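Local coordinates for alginate biosynthesis protein AlgX (Pseudomonas aeruginosa, PDB 4KNC) that protects the exopolysaccharide alginate from degradation as it crosses the periplasm and takes part in its O-acetylation, at residues A119-Q123 against A124-T128; T166-V170 against P171-E175. All blocks are in the same frame, centred on the assembly; numbering follows the deposited sequence.

Contact 1: A119-Q123 against A124-T128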
ATOM      1  N   ALA A 119     -10.081  -6.260  14.604  1.00 37.01           N
ATOM      2  CA  ALA A 119     -10.896  -5.481  15.542  1.00 44.25           C
ATOM      3  C   ALA A 119     -10.301  -4.097  15.767  1.00 45.77           C
ATOM      4  O   ALA A 119     -11.037  -3.112  15.850  1.00 48.80           O
ATOM      5  CB  ALA A 119     -11.046  -6.211  16.861  1.00 31.75           C
ATOM      6  N   ARG A 120      -8.974  -4.014  15.855  1.00 37.85           N
ATOM      7  CA  ARG A 120      -8.349  -2.698  16.034  1.00 38.14           C
ATOM      8  C   ARG A 120      -8.528  -1.789  14.811  1.00 37.68           C
ATOM      9  O   ARG A 120      -8.767  -0.579  14.951  1.00 41.57           O
ATOM     10  CB  ARG A 120      -6.873  -2.837  16.427  1.00 40.45           C
ATOM     11  CG  ARG A 120      -6.707  -3.464  17.795  1.00 45.26           C
ATOM     12  CD  ARG A 120      -5.272  -3.429  18.302  1.00 51.03           C
ATOM     13  NE  ARG A 120      -5.204  -3.968  19.660  1.00 55.35           N
ATOM     14  CZ  ARG A 120      -4.107  -4.009  20.412  1.00 63.37           C
ATOM     15  NH1 ARG A 120      -2.954  -3.543  19.947  1.00 64.40           N
ATOM     16  NH2 ARG A 120      -4.162  -4.525  21.635  1.00 59.76           N
ATOM     17  N   PHE A 121      -8.419  -2.366  13.613  1.00 35.66           N
ATOM     18  CA  PHE A 121      -8.786  -1.624  12.411  1.00 39.09           C
ATOM     19  C   PHE A 121     -10.196  -1.049  12.554  1.00 34.97           C
ATOM     20  O   PHE A 121     -10.412   0.146  12.302  1.00 35.13           O
ATOM     21  CB  PHE A 121      -8.708  -2.496  11.143  1.00 39.20           C
ATOM     22  CG  PHE A 121      -7.315  -2.640  10.573  1.00 35.06           C
ATOM     23  CD1 PHE A 121      -6.606  -1.531  10.142  1.00 31.10           C
ATOM     24  CD2 PHE A 121      -6.727  -3.893  10.452  1.00 35.46           C
ATOM     25  CE1 PHE A 121      -5.322  -1.664   9.621  1.00 32.03           C
ATOM     26  CE2 PHE A 121      -5.457  -4.040   9.924  1.00 38.50           C
ATOM     27  CZ  PHE A 121      -4.746  -2.925   9.508  1.00 34.70           C
ATOM     28  N   ARG A 122     -11.157  -1.887  12.951  1.00 37.43           N
ATOM     29  CA  ARG A 122     -12.541  -1.388  13.127  1.00 39.18           C
ATOM     30  C   ARG A 122     -12.638  -0.266  14.150  1.00 37.23           C
ATOM     31  O   ARG A 122     -13.366   0.716  13.956  1.00 34.98           O
ATOM     32  CB  ARG A 122     -13.478  -2.503  13.562  1.00 46.72           C
ATOM     33  CG  ARG A 122     -13.574  -3.588  12.563  1.00 55.28           C
ATOM     34  CD  ARG A 122     -14.997  -4.016  12.335  1.00 52.86           C
ATOM     35  NE  ARG A 122     -14.964  -5.154  11.430  1.00 51.66           N
ATOM     36  CZ  ARG A 122     -14.750  -6.396  11.834  1.00 48.38           C
ATOM     37  NH1 ARG A 122     -14.590  -6.643  13.126  1.00 44.31           N
ATOM     38  NH2 ARG A 122     -14.713  -7.385  10.954  1.00 47.62           N
ATOM     39  N   GLN A 123     -11.890  -0.411  15.237  1.00 39.49           N
ATOM     40  CA  GLN A 123     -11.907   0.582  16.300  1.00 35.81           C
ATOM     41  C   GLN A 123     -11.341   1.909  15.790  1.00 43.30           C
ATOM     42  O   GLN A 123     -11.684   2.968  16.289  1.00 45.52           O
ATOM     43  CB  GLN A 123     -11.108   0.067  17.499  1.00 39.85           C
ATOM     44  CG  GLN A 123     -11.291   0.882  18.758  1.00 50.66           C
ATOM     45  CD  GLN A 123     -10.462   0.358  19.920  1.00 64.10           C
ATOM     46  OE1 GLN A 123      -9.573  -0.484  19.746  1.00 64.83           O
ATOM     47  NE2 GLN A 123     -10.754   0.855  21.118  1.00 68.72           N
ATOM     48  N   ALA A 124     -10.468   1.851  14.787  1.00 45.36           N
ATOM     49  CA  ALA A 124      -9.965   3.083  14.183  1.00 35.49           C
ATOM     50  C   ALA A 124     -10.969   3.729  13.196  1.00 35.55           C
ATOM     51  O   ALA A 124     -10.673   4.765  12.581  1.00 39.74           O
ATOM     52  CB  ALA A 124      -8.604   2.833  13.502  1.00 37.47           C
ATOM     53  N   GLY A 125     -12.155   3.136  13.055  1.00 39.19           N
ATOM     54  CA  GLY A 125     -13.179   3.669  12.160  1.00 37.09           C
ATOM     55  C   GLY A 125     -12.998   3.191  10.722  1.00 39.07           C
ATOM     56  O   GLY A 125     -13.440   3.831   9.764  1.00 42.75           O
ATOM     57  N   ILE A 126     -12.348   2.048  10.575  1.00 37.10           N
ATOM     58  CA  ILE A 126     -12.043   1.504   9.259  1.00 34.01           C
ATOM     59  C   ILE A 126     -12.876   0.255   8.986  1.00 32.99           C
ATOM     60  O   ILE A 126     -12.920  -0.662   9.800  1.00 34.52           O
ATOM     61  CB  ILE A 126     -10.536   1.167   9.149  1.00 32.99           C
ATOM     62  CG1 ILE A 126      -9.703   2.450   9.283  1.00 28.42           C
ATOM     63  CG2 ILE A 126     -10.246   0.402   7.833  1.00 31.12           C
ATOM     64  CD1 ILE A 126      -8.184   2.232   9.229  1.00 34.96           C
ATOM     65  N   TRP A 127     -13.542   0.226   7.839  1.00 31.47           N
ATOM     66  CA  TRP A 127     -14.311  -0.937   7.437  1.00 30.68           C
ATOM     67  C   TRP A 127     -13.339  -2.035   7.059  1.00 38.54           C
ATOM     68  O   TRP A 127     -12.487  -1.830   6.193  1.00 35.17           O
ATOM     69  CB  TRP A 127     -15.205  -0.592   6.243  1.00 26.83           C
ATOM     70  CG  TRP A 127     -16.309   0.378   6.599  1.00 39.42           C
ATOM     71  CD1 TRP A 127     -16.277   1.740   6.473  1.00 38.47           C
ATOM     72  CD2 TRP A 127     -17.593   0.057   7.157  1.00 32.97           C
ATOM     73  NE1 TRP A 127     -17.462   2.282   6.907  1.00 40.21           N
ATOM     74  CE2 TRP A 127     -18.284   1.277   7.341  1.00 35.04           C
ATOM     75  CE3 TRP A 127     -18.220  -1.136   7.524  1.00 42.21           C
ATOM     76  CZ2 TRP A 127     -19.578   1.336   7.865  1.00 44.24           C
ATOM     77  CZ3 TRP A 127     -19.514  -1.075   8.053  1.00 40.16           C
ATOM     78  CH2 TRP A 127     -20.174   0.155   8.214  1.00 44.73           C
ATOM     79  N   THR A 128     -13.463  -3.198   7.694  1.00 31.37           N
ATOM     80  CA  THR A 128     -12.444  -4.225   7.528  1.00 31.83           C
ATOM     81  C   THR A 128     -12.994  -5.629   7.326  1.00 32.92           C
ATOM     82  O   THR A 128     -13.413  -6.268   8.283  1.00 31.37           O
ATOM     83  CB  THR A 128     -11.521  -4.251   8.734  1.00 35.63           C
ATOM     84  OG1 THR A 128     -11.197  -2.904   9.095  1.00 38.40           O
ATOM     85  CG2 THR A 128     -10.258  -5.035   8.395  1.00 32.55           C
TER
HETATM   86  O   HOH W   1     -15.746  -3.963   9.269  1.00 38.13           O
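F121 sets its CB against T128 OG1, 3.2 Å away, its side chain crossing that of the threonine at about a right angle. I126 CD1 comes in at the edge of the F121 ring, close to the ring plane, 4.2 Å from F121 CD1. CG stands anti to the carbonyl carbon (chi1 -81°), and the ring runs on past the threonine to sit edge-to-face with W64 and Y85. T128 OG1 is held by its own segment, donating to I126 O at 2.9 Å from well above the plane of that carbonyl. The turn joining these side chains is a Schellman motif that ends helix 107-123. I126 N reaches back to F121 O at 3.2 Å and G125 N to R122 O at 2.9 Å, while A124 N is shared between R120 O and, weakly, F121 O. G125 has the positive phi of the motif (85°), a backbone shape that glycine takes up easily. On the outer side R122 bends at chi2 (-135°), which swings its guanidinium back toward T128. NH2 makes a weak bond to T128 O at 3.2 Å, approaching obliquely, and NE donates a hydrogen bond to a water lying in the guanidinium plane. That water also accepts from T128 N, so the arginine is linked to the T128 backbone by one weak direct bond and one bridging water. Further back, R122 CA makes a CH...O contact with I126 O. R68 and R71 of helix 61-76 bond to the carbonyls of Q123 and G125.

Contact 2: T166-V170 against P171-E175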
ATOM      1  N   THR A 166     -18.626  -6.567   2.654  1.00 36.06           N
ATOM      2  CA  THR A 166     -18.360  -5.331   3.425  1.00 30.62           C
ATOM      3  C   THR A 166     -18.740  -4.035   2.674  1.00 33.77           C
ATOM      4  O   THR A 166     -19.333  -3.124   3.259  1.00 39.93           O
ATOM      5  CB  THR A 166     -16.895  -5.251   3.921  1.00 29.98           C
ATOM      6  OG1 THR A 166     -16.681  -6.243   4.921  1.00 30.84           O
ATOM      7  CG2 THR A 166     -16.585  -3.893   4.527  1.00 33.52           C
ATOM      8  N   LEU A 167     -18.413  -3.956   1.385  1.00 35.43           N
ATOM      9  CA  LEU A 167     -18.715  -2.767   0.584  1.00 35.02           C
ATOM     10  C   LEU A 167     -20.199  -2.433   0.636  1.00 40.96           C
ATOM     11  O   LEU A 167     -20.582  -1.265   0.746  1.00 38.86           O
ATOM     12  CB  LEU A 167     -18.301  -2.956  -0.873  1.00 35.31           C
ATOM     13  CG  LEU A 167     -16.817  -3.137  -1.150  1.00 35.21           C
ATOM     14  CD1 LEU A 167     -16.594  -3.281  -2.650  1.00 29.82           C
ATOM     15  CD2 LEU A 167     -16.036  -1.945  -0.585  1.00 31.48           C
ATOM     16  N   LYS A 168     -21.028  -3.467   0.556  1.00 40.02           N
ATOM     17  CA  LYS A 168     -22.469  -3.253   0.618  1.00 38.84           C
ATOM     18  C   LYS A 168     -22.949  -2.604   1.922  1.00 39.85           C
ATOM     19  O   LYS A 168     -24.013  -1.998   1.941  1.00 39.65           O
ATOM     20  CB  LYS A 168     -23.224  -4.559   0.339  1.00 38.78           C
ATOM     21  CG  LYS A 168     -23.103  -5.011  -1.123  1.00 43.69           C
ATOM     22  CD  LYS A 168     -23.684  -6.404  -1.322  1.00 48.11           C
ATOM     23  CE  LYS A 168     -23.563  -6.869  -2.765  1.00 52.85           C
ATOM     24  NZ  LYS A 168     -23.879  -8.332  -2.885  1.00 55.52           N
ATOM     25  N   GLN A 169     -22.168  -2.711   2.996  1.00 39.63           N
ATOM     26  CA  GLN A 169     -22.538  -2.101   4.286  1.00 37.69           C
ATOM     27  C   GLN A 169     -22.126  -0.632   4.387  1.00 45.94           C
ATOM     28  O   GLN A 169     -22.564   0.091   5.291  1.00 48.00           O
ATOM     29  CB  GLN A 169     -21.879  -2.846   5.460  1.00 35.22           C
ATOM     30  CG  GLN A 169     -22.282  -4.313   5.635  1.00 48.35           C
ATOM     31  CD  GLN A 169     -21.308  -5.079   6.526  1.00 60.28           C
ATOM     32  OE1 GLN A 169     -20.361  -4.506   7.077  1.00 65.95           O
ATOM     33  NE2 GLN A 169     -21.526  -6.383   6.655  1.00 60.67           N
ATOM     34  N   VAL A 170     -21.260  -0.196   3.484  1.00 40.75           N
ATOM     35  CA  VAL A 170     -20.660   1.130   3.597  1.00 41.78           C
ATOM     36  C   VAL A 170     -21.671   2.238   3.303  1.00 40.25           C
ATOM     37  O   VAL A 170     -22.346   2.204   2.279  1.00 38.25           O
ATOM     38  CB  VAL A 170     -19.410   1.262   2.689  1.00 34.41           C
ATOM     39  CG1 VAL A 170     -18.779   2.626   2.824  1.00 32.60           C
ATOM     40  CG2 VAL A 170     -18.398   0.198   3.045  1.00 34.18           C
ATOM     41  N   PRO A 171     -21.787   3.224   4.215  1.00 48.70           N
ATOM     42  CA  PRO A 171     -22.751   4.318   4.027  1.00 44.76           C
ATOM     43  C   PRO A 171     -22.585   4.993   2.661  1.00 37.54           C
ATOM     44  O   PRO A 171     -21.472   5.345   2.280  1.00 44.69           O
ATOM     45  CB  PRO A 171     -22.403   5.290   5.163  1.00 46.35           C
ATOM     46  CG  PRO A 171     -21.799   4.428   6.227  1.00 48.23           C
ATOM     47  CD  PRO A 171     -21.035   3.361   5.478  1.00 46.06           C
ATOM     48  N   GLY A 172     -23.682   5.138   1.922  1.00 41.96           N
ATOM     49  CA  GLY A 172     -23.613   5.669   0.573  1.00 50.01           C
ATOM     50  C   GLY A 172     -23.541   4.653  -0.562  1.00 51.58           C
ATOM     51  O   GLY A 172     -23.760   5.018  -1.719  1.00 52.11           O
ATOM     52  N   PHE A 173     -23.242   3.389  -0.247  1.00 53.00           N
ATOM     53  CA  PHE A 173     -23.084   2.350  -1.278  1.00 46.87           C
ATOM     54  C   PHE A 173     -24.301   2.230  -2.194  1.00 43.76           C
ATOM     55  O   PHE A 173     -24.169   1.881  -3.369  1.00 42.88           O
ATOM     56  CB  PHE A 173     -22.755   0.971  -0.670  1.00 39.72           C
ATOM     57  CG  PHE A 173     -22.474  -0.103  -1.707  1.00 44.01           C
ATOM     58  CD1 PHE A 173     -21.179  -0.314  -2.178  1.00 41.30           C
ATOM     59  CD2 PHE A 173     -23.501  -0.901  -2.208  1.00 38.67           C
ATOM     60  CE1 PHE A 173     -20.918  -1.289  -3.129  1.00 39.75           C
ATOM     61  CE2 PHE A 173     -23.253  -1.872  -3.169  1.00 38.63           C
ATOM     62  CZ  PHE A 173     -21.951  -2.074  -3.629  1.00 36.02           C
ATOM     63  N   GLU A 174     -25.485   2.536  -1.672  1.00 49.89           N
ATOM     64  CA  GLU A 174     -26.704   2.339  -2.454  1.00 42.72           C
ATOM     65  C   GLU A 174     -26.832   3.334  -3.605  1.00 42.13           C
ATOM     66  O   GLU A 174     -27.445   3.035  -4.629  1.00 45.63           O
ATOM     67  CB  GLU A 174     -27.934   2.370  -1.550  1.00 66.44           C
ATOM     68  CG  GLU A 174     -29.134   1.633  -2.126  1.00 83.36           C
ATOM     69  CD  GLU A 174     -28.953   0.121  -2.149  1.00 85.88           C
ATOM     70  OE1 GLU A 174     -27.904  -0.376  -1.680  1.00 89.05           O
ATOM     71  OE2 GLU A 174     -29.873  -0.573  -2.636  1.00 79.40           O
ATOM     72  N   GLU A 175     -26.223   4.505  -3.452  1.00 42.58           N
ATOM     73  CA  GLU A 175     -26.297   5.546  -4.478  1.00 44.52           C
ATOM     74  C   GLU A 175     -25.260   5.342  -5.577  1.00 47.43           C
ATOM     75  O   GLU A 175     -25.354   5.920  -6.661  1.00 47.50           O
ATOM     76  CB  GLU A 175     -26.122   6.935  -3.844  1.00 52.81           C
ATOM     77  CG  GLU A 175     -27.388   7.495  -3.213  1.00 72.80           C
ATOM     78  CD  GLU A 175     -27.979   6.585  -2.144  1.00 86.76           C
ATOM     79  OE1 GLU A 175     -27.208   6.036  -1.326  1.00 87.89           O
ATOM     80  OE2 GLU A 175     -29.219   6.417  -2.129  1.00 95.36           O
TER
HETATM   81  O   HOH W   2     -26.247  -2.093   0.698  1.00 46.22           O
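This is a local CH-pi contact at the C-terminal end of helix 153-169 in the SGNH hydrolase-like domain, where the chain turns off toward strand 180-191. The F173 ring lies with one face over the last helical turn: K168 CA makes a CH-pi contact 3.9 Å from the ring centroid, and the lysine's aliphatic CG touches F173 CE2 at 3.7 Å. L167 CB meets F173 CE1, and L167 O lies close to F173 CD1. The ring gets there because F173 CG is anti to its backbone N (chi1 -175°), throwing it back over the helix. A type II turn from V170 to F173 sets this up, with F173 N donating to V170 O at 2.9 Å and G172 in the positive-phi position. Within the turn's first half, V170 CG1 packs on P171 CD at 3.6 Å, the two side chains crossing near a right angle. A water donates to K168 O at 2.6 Å and weakly to E174 OE1. L167, V170 and F173 all reach I293 of the central parallel sheet, and K178 makes a cation-pi contact with F173. Dispersion and CH-pi contact hold the ring, whereas the direct hydrogen bond lies in the turn carrying it.

In the fold
Following the chain, contact 1 comes first, turning it out of helix 107-123 and on toward strand 80-85, to which W127 makes backbone hydrogen bonds. The chain then runs through helix 153-169, and contact 2 turns it away at that helix's far end. The two are in series, neither nesting nor crossing, each a tight turn within one continuous stretch. Their centres are about 16 Å apart, yet they meet through W127: its indole packs on T166, Q169, V170 and P171, with CZ2 3.5 Å from P171 CD. Both rest against strand 80-85, and contact 2 also reaches strand 293-298, so the ends of two successive helices are tied to neighbouring strands of the parallel sheet.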